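Local coordinates for Thg1-like uncharacterized protein (Bacillus thuringiensis, PDB 4KGM) that binds ATP with magnesium ions and probably adds nucleotides to the 5' end of tRNA, as in tRNA(His) guanylyltransferases, at residues A[59-64]-A[215-220]. Numbering follows the deposited sequence.
Sequences YLAQNI and SRWSVD
Ala61 presses its methyl group onto one face of the Trp217 indole. The CB of Ala61 lies 3.4 Å from the centroid of the six-membered ring of Trp217 and only 10° off its normal. This is a CH-pi contact over the face of that ring. Within the indole, CD2 of Trp217 comes closest to CB of Ala61, at 3.4 Å. Gln62 adds a second, smaller contact. CG of Gln62 meets CD1 of Trp217, in the five-membered ring, at 3.5 Å and obliquely. The Gln62 and Trp217 side chains lie antiparallel, and the amide plane stands 83° from the ring plane. The Gln62 chain is extended beyond CG (chi2 163°), which carries its amide past the ring to a water. NE2 of Gln62 donates to this water at 3.0 Å, and N of Trp217 also donates to it, at 2.6 Å. The water thus joins the helix side chain to the strand backbone. Leu60 sets the same helix on the sheet, packing on Ile77 and Ile79 of strand 76-81 and on Met107 of helix 97-119. Trp217 also touches Lys204 of strand 200-206, the antiparallel neighbour of its own strand. The contact therefore packs the C-terminal part of helix 47-63 against strand 215-220, an outermost strand of the antiparallel sheet in this chain. Such helix-on-sheet packing is consistent with the polymerase palm-like catalytic domain of this Thg1-like protein.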
ATOM      1  N   TYR A  59     -30.106  -1.333  -1.683  1.00 33.41           N
ATOM      2  CA  TYR A  59     -29.664  -1.066  -0.318  1.00 32.52           C
ATOM      3  C   TYR A  59     -28.253  -0.482  -0.282  1.00 34.83           C
ATOM      4  O   TYR A  59     -27.952   0.382   0.540  1.00 29.03           O
ATOM      5  CB  TYR A  59     -29.726  -2.357   0.501  1.00 27.37           C
ATOM      6  CG  TYR A  59     -29.369  -2.207   1.962  1.00 28.13           C
ATOM      7  CD1 TYR A  59     -30.212  -1.539   2.840  1.00 21.88           C
ATOM      8  CD2 TYR A  59     -28.196  -2.754   2.469  1.00 26.91           C
ATOM      9  CE1 TYR A  59     -29.892  -1.410   4.178  1.00 24.20           C
ATOM     10  CE2 TYR A  59     -27.867  -2.630   3.807  1.00 22.78           C
ATOM     11  CZ  TYR A  59     -28.718  -1.958   4.656  1.00 25.02           C
ATOM     12  OH  TYR A  59     -28.395  -1.834   5.989  1.00 31.98           O
ATOM     13  N   LEU A  60     -27.397  -0.958  -1.181  1.00 30.95           N
ATOM     14  CA  LEU A  60     -26.023  -0.478  -1.268  1.00 33.02           C
ATOM     15  C   LEU A  60     -25.969   0.959  -1.776  1.00 35.11           C
ATOM     16  O   LEU A  60     -25.309   1.813  -1.184  1.00 30.19           O
ATOM     17  CB  LEU A  60     -25.194  -1.387  -2.180  1.00 30.48           C
ATOM     18  CG  LEU A  60     -24.831  -2.764  -1.623  1.00 30.74           C
ATOM     19  CD1 LEU A  60     -24.296  -3.664  -2.724  1.00 31.62           C
ATOM     20  CD2 LEU A  60     -23.813  -2.630  -0.503  1.00 27.08           C
ATOM     21  N   ALA A  61     -26.672   1.218  -2.873  1.00 29.62           N
ATOM     22  CA  ALA A  61     -26.668   2.535  -3.497  1.00 27.04           C
ATOM     23  C   ALA A  61     -27.273   3.596  -2.584  1.00 32.83           C
ATOM     24  O   ALA A  61     -26.881   4.761  -2.632  1.00 33.08           O
ATOM     25  CB  ALA A  61     -27.405   2.491  -4.825  1.00 32.58           C
ATOM     26  N   GLN A  62     -28.222   3.184  -1.750  1.00 32.53           N
ATOM     27  CA  GLN A  62     -28.894   4.096  -0.832  1.00 31.89           C
ATOM     28  C   GLN A  62     -28.000   4.508   0.333  1.00 34.54           C
ATOM     29  O   GLN A  62     -28.201   5.564   0.932  1.00 30.11           O
ATOM     30  CB  GLN A  62     -30.174   3.454  -0.285  1.00 33.29           C
ATOM     31  CG  GLN A  62     -31.295   3.326  -1.301  1.00 46.28           C
ATOM     32  CD  GLN A  62     -32.374   2.349  -0.866  1.00 47.51           C
ATOM     33  OE1 GLN A  62     -32.110   1.396  -0.129  1.00 40.96           O
ATOM     34  NE2 GLN A  62     -33.600   2.582  -1.323  1.00 48.39           N
ATOM     35  N   ASN A  63     -27.018   3.673   0.657  1.00 33.28           N
ATOM     36  CA  ASN A  63     -26.207   3.891   1.852  1.00 32.37           C
ATOM     37  C   ASN A  63     -24.741   4.229   1.594  1.00 27.16           C
ATOM     38  O   ASN A  63     -23.968   4.399   2.536  1.00 30.27           O
ATOM     39  CB  ASN A  63     -26.307   2.685   2.792  1.00 33.43           C
ATOM     40  CG  ASN A  63     -27.636   2.626   3.522  1.00 38.73           C
ATOM     41  OD1 ASN A  63     -27.788   3.192   4.605  1.00 34.87           O
ATOM     42  ND2 ASN A  63     -28.607   1.937   2.929  1.00 31.11           N
ATOM     43  N   ILE A  64     -24.359   4.325   0.325  1.00 26.59           N
ATOM     44  CA  ILE A  64     -22.974   4.627  -0.025  1.00 24.41           C
ATOM     45  C   ILE A  64     -22.824   6.045  -0.568  1.00 25.78           C
ATOM     46  O   ILE A  64     -23.416   6.396  -1.590  1.00 24.06           O
ATOM     47  CB  ILE A  64     -22.414   3.615  -1.044  1.00 26.87           C
ATOM     48  CG1 ILE A  64     -22.289   2.233  -0.400  1.00 26.83           C
ATOM     49  CG2 ILE A  64     -21.063   4.075  -1.558  1.00 24.81           C
ATOM     50  CD1 ILE A  64     -21.821   1.153  -1.352  1.00 28.16           C
ATOM     51  N   SER A 215     -36.878  10.985  -5.836  1.00 55.92           N
ATOM     52  CA  SER A 215     -36.027  10.046  -6.563  1.00 56.53           C
ATOM     53  C   SER A 215     -35.902   8.706  -5.841  1.00 58.39           C
ATOM     54  O   SER A 215     -36.051   8.629  -4.619  1.00 55.10           O
ATOM     55  CB  SER A 215     -34.637  10.647  -6.781  1.00 58.19           C
ATOM     56  N   ARG A 216     -35.623   7.655  -6.606  1.00 53.67           N
ATOM     57  CA  ARG A 216     -35.497   6.310  -6.056  1.00 47.93           C
ATOM     58  C   ARG A 216     -34.584   5.451  -6.920  1.00 48.99           C
ATOM     59  O   ARG A 216     -34.499   5.645  -8.134  1.00 49.57           O
ATOM     60  CB  ARG A 216     -36.870   5.644  -5.959  1.00 52.75           C
ATOM     61  CG  ARG A 216     -37.638   5.646  -7.273  1.00 57.14           C
ATOM     62  CD  ARG A 216     -38.814   4.684  -7.259  1.00 61.13           C
ATOM     63  NE  ARG A 216     -39.692   4.908  -8.406  1.00 64.27           N
ATOM     64  CZ  ARG A 216     -40.861   5.538  -8.338  1.00 60.07           C
ATOM     65  NH1 ARG A 216     -41.306   5.993  -7.175  1.00 51.58           N
ATOM     66  NH2 ARG A 216     -41.589   5.707  -9.434  1.00 58.87           N
ATOM     67  N   TRP A 217     -33.903   4.498  -6.294  1.00 42.04           N
ATOM     68  CA  TRP A 217     -33.081   3.549  -7.030  1.00 43.34           C
ATOM     69  C   TRP A 217     -33.965   2.442  -7.588  1.00 44.15           C
ATOM     70  O   TRP A 217     -34.763   1.850  -6.862  1.00 42.07           O
ATOM     71  CB  TRP A 217     -31.991   2.966  -6.130  1.00 44.90           C
ATOM     72  CG  TRP A 217     -31.022   3.995  -5.632  1.00 40.42           C
ATOM     73  CD1 TRP A 217     -31.105   4.705  -4.471  1.00 40.40           C
ATOM     74  CD2 TRP A 217     -29.826   4.436  -6.287  1.00 37.19           C
ATOM     75  NE1 TRP A 217     -30.034   5.558  -4.358  1.00 39.18           N
ATOM     76  CE2 TRP A 217     -29.233   5.411  -5.460  1.00 41.06           C
ATOM     77  CE3 TRP A 217     -29.196   4.096  -7.488  1.00 42.08           C
ATOM     78  CZ2 TRP A 217     -28.043   6.053  -5.797  1.00 33.19           C
ATOM     79  CZ3 TRP A 217     -28.015   4.734  -7.821  1.00 41.13           C
ATOM     80  CH2 TRP A 217     -27.450   5.702  -6.979  1.00 37.32           C
ATOM     81  N   SER A 218     -33.825   2.169  -8.880  1.00 41.21           N
ATOM     82  CA  SER A 218     -34.685   1.198  -9.545  1.00 41.43           C
ATOM     83  C   SER A 218     -33.895   0.277 -10.463  1.00 44.18           C
ATOM     84  O   SER A 218     -32.803   0.621 -10.915  1.00 45.72           O
ATOM     85  CB  SER A 218     -35.775   1.911 -10.347  1.00 46.12           C
ATOM     86  OG  SER A 218     -36.527   2.786  -9.523  1.00 57.73           O
ATOM     87  N   VAL A 219     -34.457  -0.894 -10.737  1.00 48.53           N
ATOM     88  CA  VAL A 219     -33.851  -1.826 -11.675  1.00 40.14           C
ATOM     89  C   VAL A 219     -34.233  -1.429 -13.093  1.00 53.44           C
ATOM     90  O   VAL A 219     -35.415  -1.309 -13.415  1.00 53.76           O
ATOM     91  CB  VAL A 219     -34.320  -3.270 -11.421  1.00 44.52           C
ATOM     92  CG1 VAL A 219     -33.651  -4.222 -12.401  1.00 45.20           C
ATOM     93  CG2 VAL A 219     -34.033  -3.680  -9.987  1.00 40.25           C
ATOM     94  N   ASP A 220     -33.231  -1.213 -13.938  1.00 57.69           N
ATOM     95  CA  ASP A 220     -33.482  -0.892 -15.335  1.00 56.51           C
ATOM     96  C   ASP A 220     -33.315  -2.135 -16.200  1.00 62.13           C
ATOM     97  O   ASP A 220     -32.195  -2.549 -16.498  1.00 60.33           O
ATOM     98  CB  ASP A 220     -32.546   0.216 -15.821  1.00 55.87           C
ATOM     99  CG  ASP A 220     -32.822   0.622 -17.257  1.00 62.19           C
ATOM    100  OD1 ASP A 220     -34.005   0.622 -17.658  1.00 65.70           O
ATOM    101  OD2 ASP A 220     -31.857   0.936 -17.986  1.00 62.79           O
TER
HETATM  102  O   HOH W   1     -34.539   3.918  -3.814  1.00 39.43           O